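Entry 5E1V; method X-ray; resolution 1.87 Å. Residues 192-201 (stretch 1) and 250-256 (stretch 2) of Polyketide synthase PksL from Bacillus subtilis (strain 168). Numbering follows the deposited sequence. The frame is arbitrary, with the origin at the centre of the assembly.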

ATOM      1  N   LEU A 192       5.309  -3.349  -4.222  1.00 14.51           N
ATOM      2  CA  LEU A 192       4.414  -3.257  -5.368  1.00 15.78           C
ATOM      3  C   LEU A 192       3.290  -2.283  -5.078  1.00 16.02           C
ATOM      4  O   LEU A 192       2.963  -1.478  -5.916  1.00 15.98           O
ATOM      5  N   ILE A 193       2.671  -2.364  -3.885  1.00 17.13           N
ATOM      6  CA  ILE A 193       1.525  -1.514  -3.597  1.00 15.56           C
ATOM      7  C   ILE A 193       2.046  -0.058  -3.401  1.00 15.76           C
ATOM      8  O   ILE A 193       1.536   0.857  -4.016  1.00 16.30           O
ATOM      9  N   ASP A 194       3.090   0.144  -2.602  1.00 15.48           N
ATOM     10  CA  ASP A 194       3.609   1.482  -2.440  1.00 15.45           C
ATOM     11  C   ASP A 194       4.035   2.106  -3.800  1.00 16.09           C
ATOM     12  O   ASP A 194       3.767   3.284  -4.096  1.00 16.62           O
ATOM     13  N   GLY A 195       4.745   1.317  -4.596  1.00 16.95           N
ATOM     14  CA  GLY A 195       5.192   1.763  -5.937  1.00 17.05           C
ATOM     15  C   GLY A 195       4.017   2.212  -6.802  1.00 19.68           C
ATOM     16  O   GLY A 195       4.134   3.146  -7.605  1.00 21.55           O
ATOM     17  N   SER A 196       2.880   1.544  -6.640  1.00 17.98           N
ATOM     18  CA  SER A 196       1.678   1.895  -7.352  1.00 19.23           C
ATOM     19  C   SER A 196       1.116   3.268  -6.911  1.00 22.73           C
ATOM     20  O   SER A 196       0.648   4.034  -7.796  1.00 24.08           O
ATOM     21  N   GLY A 197       1.183   3.541  -5.575  1.00 18.62           N
ATOM     22  CA  GLY A 197       0.922   4.841  -4.930  1.00 22.79           C
ATOM     23  C   GLY A 197       1.846   5.921  -5.466  1.00 23.92           C
ATOM     24  O   GLY A 197       1.409   7.031  -5.758  1.00 25.03           O
ATOM     25  N   VAL A 198       3.109   5.567  -5.661  1.00 21.66           N
ATOM     26  CA  VAL A 198       4.091   6.537  -6.227  1.00 24.77           C
ATOM     27  C   VAL A 198       3.731   6.858  -7.719  1.00 22.98           C
ATOM     28  O   VAL A 198       3.751   8.037  -8.131  1.00 24.37           O
ATOM     29  N   GLY A 199       3.338   5.836  -8.475  1.00 23.35           N
ATOM     30  CA  GLY A 199       2.827   6.037  -9.836  1.00 26.10           C
ATOM     31  C   GLY A 199       1.599   6.923  -9.894  1.00 29.74           C
ATOM     32  O   GLY A 199       1.556   7.912 -10.649  1.00 32.53           O
ATOM     33  N   ALA A 200       0.612   6.616  -9.047  1.00 27.46           N
ATOM     34  CA  ALA A 200      -0.574   7.473  -8.867  1.00 27.93           C
ATOM     35  C   ALA A 200      -0.270   8.925  -8.549  1.00 28.63           C
ATOM     36  O   ALA A 200      -0.900   9.830  -9.081  1.00 29.20           O
ATOM     37  N   ASN A 201       0.677   9.139  -7.663  1.00 27.61           N
ATOM     38  CA  ASN A 201       1.055  10.468  -7.287  1.00 29.93           C
ATOM     39  C   ASN A 201       1.736  11.161  -8.495  1.00 32.61           C
ATOM     40  O   ASN A 201       1.574  12.371  -8.675  1.00 33.50           O
ATOM     41  N   TYR A 250      -7.248  11.624  -4.017  1.00 27.10           N
ATOM     42  CA  TYR A 250      -7.976  10.377  -4.155  1.00 29.53           C
ATOM     43  C   TYR A 250      -7.568   9.744  -5.443  1.00 29.10           C
ATOM     44  O   TYR A 250      -7.396  10.430  -6.452  1.00 28.69           O
ATOM     45  N   VAL A 251      -7.371   8.425  -5.442  1.00 24.71           N
ATOM     46  CA  VAL A 251      -7.067   7.696  -6.637  1.00 23.42           C
ATOM     47  C   VAL A 251      -7.641   6.282  -6.467  1.00 24.30           C
ATOM     48  O   VAL A 251      -7.922   5.867  -5.363  1.00 20.02           O
ATOM     49  N   THR A 252      -7.796   5.564  -7.565  1.00 23.49           N
ATOM     50  CA  THR A 252      -8.279   4.194  -7.520  1.00 22.12           C
ATOM     51  C   THR A 252      -7.206   3.403  -8.274  1.00 22.86           C
ATOM     52  O   THR A 252      -6.859   3.719  -9.406  1.00 21.14           O
ATOM     53  N   LEU A 253      -6.641   2.383  -7.603  1.00 21.57           N
ATOM     54  CA  LEU A 253      -5.552   1.584  -8.156  1.00 20.46           C
ATOM     55  C   LEU A 253      -6.081   0.242  -8.646  1.00 18.69           C
ATOM     56  O   LEU A 253      -6.696  -0.485  -7.885  1.00 21.76           O
ATOM     57  N   GLU A 254      -5.830  -0.117  -9.916  1.00 17.46           N
ATOM     58  CA  GLU A 254      -6.369  -1.368 -10.452  1.00 17.13           C
ATOM     59  C   GLU A 254      -5.205  -2.283 -10.748  1.00 15.86           C
ATOM     60  O   GLU A 254      -4.349  -1.902 -11.497  1.00 20.90           O
ATOM     61  N   PHE A 255      -5.168  -3.463 -10.159  1.00 17.16           N
ATOM     62  CA  PHE A 255      -4.062  -4.362 -10.334  1.00 18.08           C
ATOM     63  C   PHE A 255      -4.315  -5.484 -11.331  1.00 19.65           C
ATOM     64  O   PHE A 255      -5.273  -6.217 -11.236  1.00 20.35           O
ATOM     65  N   PHE A 256      -3.362  -5.641 -12.255  1.00 19.67           N
ATOM     66  CA  PHE A 256      -3.386  -6.713 -13.235  1.00 21.83           C
ATOM     67  C   PHE A 256      -2.143  -7.606 -13.236  1.00 21.82           C
ATOM     68  O   PHE A 256      -1.014  -7.114 -13.070  1.00 23.47           O
TER

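Helix 192-201 lies across strand 250-256 with their N-to-C directions 130° apart and their axes 9.5 Å apart at closest approach. At this spacing, the helix residues that point directly toward the strand are both small: S196 and A200, one turn apart. V251, L253 and F255, alternate residues of an extended chain, point back. T252 between them points away.

L253 is the central bump. With chi1 m and chi2 t, its isobutyl group reaches into the shallow hollow between S196 and A200. L253 CD2 lies 3.8 Å from A200 CB and also 3.8 Å from S196 O, a backbone oxygen already engaged by A200 N within the helix. L253 CD1 sits 4.0 Å from S196 CB, and L253 CD1 is 4.1 Å from G197 N. At one end of the contact, the single methyl of A200 meets V251, in the m rotamer, with A200 CB 4.0 Å from V251 CG1. A200 is thus a low knob touching two branched side chains, and A200 CA comes within 6.9 Å of V251 CA.

At the other end, F255 (chi1 m, chi2 88°) spans the distance with a broad, flat ring. S196 OG approaches the ring edge, near its plane, at 3.4 Å from F255 CE2. This is a contact rather than a hydrogen bond; the hydroxyl, in the m rotamer, donates to the helix backbone, S196 OG to L192 O being 2.9 Å, so its polarity is satisfied in this apolar setting. I193 leaves its backbone sideways, but its m, m conformation brings the chain end nearer, placing I193 CD1 4.2 Å from F255 CE2.

No hydrogen bond crosses between the stretches; complementary shape characterizes the 271 Å² buried here.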

ATOM      1  CB  LEU A 192       3.903  -4.628  -5.671  1.00 17.27           C
ATOM      2  CG  LEU A 192       4.869  -5.706  -6.207  1.00 15.88           C
ATOM      3  CD1 LEU A 192       4.121  -6.943  -6.507  1.00 15.99           C
ATOM      4  CD2 LEU A 192       5.573  -5.185  -7.454  1.00 17.41           C
ATOM      5  CB  ILE A 193       0.704  -1.922  -2.357  1.00 15.77           C
ATOM      6  CG1 ILE A 193       0.375  -3.443  -2.310  1.00 16.00           C
ATOM      7  CG2 ILE A 193      -0.585  -1.073  -2.358  1.00 14.86           C
ATOM      8  CD1 ILE A 193      -0.248  -4.022  -3.527  1.00 15.97           C
ATOM      9  CB  ASP A 194       4.690   1.552  -1.344  1.00 16.13           C
ATOM     10  CG  ASP A 194       5.158   2.937  -1.104  1.00 16.55           C
ATOM     11  OD1 ASP A 194       4.412   3.740  -0.442  1.00 16.56           O
ATOM     12  OD2 ASP A 194       6.244   3.247  -1.661  1.00 18.14           O
ATOM     13  CB  SER A 196       0.617   0.813  -7.208  1.00 17.40           C
ATOM     14  OG  SER A 196       0.986  -0.453  -7.815  1.00 18.34           O
ATOM     15  CB  VAL A 198       5.516   6.029  -6.051  1.00 22.60           C
ATOM     16  CG1 VAL A 198       6.536   6.906  -6.755  1.00 23.27           C
ATOM     17  CG2 VAL A 198       5.857   6.056  -4.560  1.00 26.32           C
ATOM     18  CB  ALA A 200      -1.439   6.937  -7.770  1.00 25.70           C
ATOM     19  CB  ASN A 201       1.909  10.471  -6.028  1.00 30.75           C
ATOM     20  CG  ASN A 201       2.032  11.846  -5.400  1.00 37.48           C
ATOM     21  OD1 ASN A 201       1.452  12.132  -4.324  1.00 37.51           O
ATOM     22  ND2 ASN A 201       2.783  12.730  -6.073  1.00 38.56           N
ATOM     23  CB  TYR A 250      -9.502  10.616  -4.235  1.00 28.07           C
ATOM     24  CG  TYR A 250     -10.136  11.435  -3.122  1.00 31.27           C
ATOM     25  CD1 TYR A 250     -10.013  12.832  -3.097  1.00 31.93           C
ATOM     26  CD2 TYR A 250     -10.909  10.841  -2.136  1.00 31.80           C
ATOM     27  CE1 TYR A 250     -10.591  13.578  -2.083  1.00 30.97           C
ATOM     28  CE2 TYR A 250     -11.509  11.588  -1.135  1.00 34.31           C
ATOM     29  CZ  TYR A 250     -11.343  12.964  -1.137  1.00 32.44           C
ATOM     30  OH  TYR A 250     -11.935  13.705  -0.183  1.00 36.53           O
ATOM     31  CB  VAL A 251      -5.561   7.522  -6.870  1.00 23.63           C
ATOM     32  CG1 VAL A 251      -4.909   8.874  -7.050  1.00 26.22           C
ATOM     33  CG2 VAL A 251      -4.908   6.846  -5.662  1.00 26.53           C
ATOM     34  CB  THR A 252      -9.726   3.983  -8.065  1.00 19.36           C
ATOM     35  OG1 THR A 252     -10.706   4.355  -7.086  1.00 20.11           O
ATOM     36  CG2 THR A 252      -9.944   2.465  -8.315  1.00 20.83           C
ATOM     37  CB  LEU A 253      -4.423   1.349  -7.070  1.00 19.48           C
ATOM     38  CG  LEU A 253      -3.711   2.537  -6.414  1.00 22.04           C
ATOM     39  CD1 LEU A 253      -2.657   2.121  -5.337  1.00 23.65           C
ATOM     40  CD2 LEU A 253      -3.149   3.535  -7.447  1.00 21.29           C
ATOM     41  CB  GLU A 254      -7.200  -1.096 -11.721  1.00 17.85           C
ATOM     42  CG  GLU A 254      -8.358  -0.177 -11.436  1.00 19.80           C
ATOM     43  CD  GLU A 254      -9.128   0.126 -12.693  1.00 22.91           C
ATOM     44  OE1 GLU A 254      -9.951  -0.752 -13.109  1.00 26.75           O
ATOM     45  OE2 GLU A 254      -8.832   1.206 -13.263  1.00 26.32           O
ATOM     46  CB  PHE A 255      -3.558  -4.880  -9.007  1.00 17.42           C
ATOM     47  CG  PHE A 255      -3.245  -3.787  -8.029  1.00 17.48           C
ATOM     48  CD1 PHE A 255      -4.257  -3.287  -7.184  1.00 17.28           C
ATOM     49  CD2 PHE A 255      -1.985  -3.295  -7.894  1.00 18.09           C
ATOM     50  CE1 PHE A 255      -3.982  -2.306  -6.254  1.00 18.47           C
ATOM     51  CE2 PHE A 255      -1.729  -2.282  -6.993  1.00 16.19           C
ATOM     52  CZ  PHE A 255      -2.704  -1.813  -6.158  1.00 18.20           C
ATOM     53  CB  PHE A 256      -3.500  -6.070 -14.634  1.00 23.13           C
ATOM     54  CG  PHE A 256      -4.745  -5.289 -14.838  1.00 25.74           C
ATOM     55  CD1 PHE A 256      -4.819  -3.978 -14.455  1.00 24.80           C
ATOM     56  CD2 PHE A 256      -5.841  -5.860 -15.437  1.00 30.03           C
ATOM     57  CE1 PHE A 256      -5.959  -3.256 -14.614  1.00 25.33           C
ATOM     58  CE2 PHE A 256      -6.988  -5.139 -15.633  1.00 28.04           C
ATOM     59  CZ  PHE A 256      -7.044  -3.823 -15.221  1.00 27.16           C
TER